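Local coordinates for CD180 antigen (Mus musculus, PDB 3T6Q), which may cooperate with MD-1 and TLR4 in the innate immune response of B-cells to bacterial lipopolysaccharide, leading to NF-kappa-B activation, at residues L88-L93 with F112-I117. Residues are numbered along the deposited sequence; the frame is centred on the assembly and turned at random.
Sequences LTANPL and FIQTGI
In the leucine-rich-repeat solenoid, residues 88-93 of LRR 3 stack on 112-117 of LRR 4, with Thr89 beside Ile113 and Asn91 beside Thr115. Ala90 N donates to Ile113 O at 2.8 Å, nearly in line with the carbonyl. Thr89 and Ile113 run side by side, the methyl CG2 of Thr89 3.6 Å from Ile113 CB. Asn91, the asparagine of the repeat, ends the type II turn from Leu88; its side-chain ND2 bonds Leu88 O at 3.0 Å from above the carbonyl plane, and also bonds Leu64 O, while OD1 takes the N-H groups of Cys67 and Ile69 in the preceding repeat. Thr115 holds CG2 anti to its carbonyl carbon, and that methyl meets Leu88 O at 3.3 Å while OG1 bonds Phe112 O. Deeper in the core, the Phe112 ring touches Leu88 CD1 through CE2 (3.5 Å) and Leu93 CD1 through CE1 (3.4 Å), the Leu93 and Phe112 side chains crossing at about a right angle. A water bridges Leu93 O and Thr115 O. The two loops follow the parallel strands 85-87 and 109-111, and strand 71-72 packs against both leucines.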
loop_
_atom_site.group_PDB
_atom_site.type_symbol
_atom_site.label_atom_id
_atom_site.label_comp_id
_atom_site.label_asym_id
_atom_site.label_seq_id
_atom_site.Cartn_x
_atom_site.Cartn_y
_atom_site.Cartn_z
ATOM N N LEU A 88 0.563 10.353 12.369
ATOM C CA LEU A 88 -0.547 9.416 12.032
ATOM C C LEU A 88 -0.035 8.197 11.261
ATOM O O LEU A 88 -0.789 7.494 10.576
ATOM C CB LEU A 88 -1.632 10.147 11.209
ATOM C CG LEU A 88 -2.537 10.982 12.162
ATOM C CD1 LEU A 88 -3.216 12.055 11.318
ATOM C CD2 LEU A 88 -3.570 10.113 12.910
ATOM N N THR A 89 1.268 8.008 11.330
ATOM C CA THR A 89 1.955 6.936 10.624
ATOM C C THR A 89 1.334 5.554 10.908
ATOM O O THR A 89 1.004 5.256 12.050
ATOM C CB THR A 89 3.428 6.954 11.045
ATOM O OG1 THR A 89 4.002 8.156 10.492
ATOM C CG2 THR A 89 4.190 5.709 10.456
ATOM N N ALA A 90 1.218 4.741 9.856
ATOM C CA ALA A 90 0.862 3.317 9.948
ATOM C C ALA A 90 -0.587 3.074 10.426
ATOM O O ALA A 90 -0.872 2.066 11.101
ATOM C CB ALA A 90 1.846 2.519 10.795
ATOM N N ASN A 91 -1.478 4.008 10.080
ATOM C CA ASN A 91 -2.927 3.836 10.316
ATOM C C ASN A 91 -3.623 3.557 8.993
ATOM O O ASN A 91 -3.334 4.211 7.991
ATOM C CB ASN A 91 -3.546 5.089 11.013
ATOM C CG ASN A 91 -3.163 5.165 12.447
ATOM O OD1 ASN A 91 -3.647 4.357 13.272
ATOM N ND2 ASN A 91 -2.227 6.060 12.768
ATOM N N PRO A 92 -4.544 2.584 8.968
ATOM C CA PRO A 92 -5.161 2.242 7.671
ATOM C C PRO A 92 -6.339 3.168 7.280
ATOM O O PRO A 92 -7.526 2.743 7.231
ATOM C CB PRO A 92 -5.646 0.792 7.912
ATOM C CG PRO A 92 -6.011 0.797 9.392
ATOM C CD PRO A 92 -4.903 1.618 10.028
ATOM N N LEU A 93 -6.015 4.419 6.965
ATOM C CA LEU A 93 -7.046 5.455 6.896
ATOM C C LEU A 93 -7.899 5.277 5.647
ATOM O O LEU A 93 -7.391 5.184 4.553
ATOM C CB LEU A 93 -6.412 6.861 6.864
ATOM C CG LEU A 93 -5.540 7.218 8.072
ATOM C CD1 LEU A 93 -4.832 8.561 7.888
ATOM C CD2 LEU A 93 -6.421 7.239 9.320
ATOM N N PHE A 112 2.555 11.102 7.870
ATOM C CA PHE A 112 1.444 10.346 7.277
ATOM C C PHE A 112 2.031 9.118 6.551
ATOM O O PHE A 112 1.561 8.719 5.498
ATOM C CB PHE A 112 0.697 11.248 6.297
ATOM C CG PHE A 112 -0.762 11.377 6.591
ATOM C CD1 PHE A 112 -1.699 10.684 5.825
ATOM C CD2 PHE A 112 -1.203 12.211 7.624
ATOM C CE1 PHE A 112 -3.051 10.796 6.084
ATOM C CE2 PHE A 112 -2.571 12.346 7.877
ATOM C CZ PHE A 112 -3.477 11.622 7.124
ATOM N N ILE A 113 3.049 8.516 7.162
ATOM C CA ILE A 113 3.795 7.406 6.544
ATOM C C ILE A 113 2.943 6.116 6.532
ATOM O O ILE A 113 2.289 5.769 7.515
ATOM C CB ILE A 113 5.162 7.234 7.296
ATOM C CG1 ILE A 113 6.074 8.449 7.041
ATOM C CG2 ILE A 113 5.878 5.920 6.918
ATOM C CD1 ILE A 113 7.203 8.619 8.068
ATOM N N GLN A 114 2.995 5.376 5.419
ATOM C CA GLN A 114 2.359 4.067 5.356
ATOM C C GLN A 114 0.933 4.153 5.931
ATOM O O GLN A 114 0.547 3.421 6.862
ATOM C CB GLN A 114 3.165 2.951 6.041
ATOM C CG GLN A 114 2.772 1.559 5.514
ATOM C CD GLN A 114 3.566 0.436 6.175
ATOM O OE1 GLN A 114 3.418 0.195 7.371
ATOM N NE2 GLN A 114 4.396 -0.263 5.391
ATOM N N THR A 115 0.163 5.047 5.327
ATOM C CA THR A 115 -1.265 5.198 5.623
ATOM C C THR A 115 -2.126 4.685 4.466
ATOM O O THR A 115 -3.350 4.912 4.441
ATOM C CB THR A 115 -1.602 6.681 5.902
ATOM O OG1 THR A 115 -1.013 7.463 4.856
ATOM C CG2 THR A 115 -1.003 7.084 7.267
ATOM N N GLY A 116 -1.505 4.073 3.469
ATOM C CA GLY A 116 -2.248 3.512 2.346
ATOM C C GLY A 116 -2.688 4.488 1.274
ATOM O O GLY A 116 -3.422 4.107 0.350
ATOM N N ILE A 117 -2.273 5.750 1.371
ATOM C CA ILE A 117 -2.845 6.784 0.506
ATOM C C ILE A 117 -2.203 6.761 -0.878
ATOM O O ILE A 117 -1.032 6.413 -1.034
ATOM C CB ILE A 117 -2.738 8.197 1.133
ATOM C CG1 ILE A 117 -1.275 8.631 1.238
ATOM C CG2 ILE A 117 -3.429 8.182 2.510
ATOM C CD1 ILE A 117 -1.091 10.138 1.541
HETATM O O HOH W 1 -5.454 5.421 2.570
#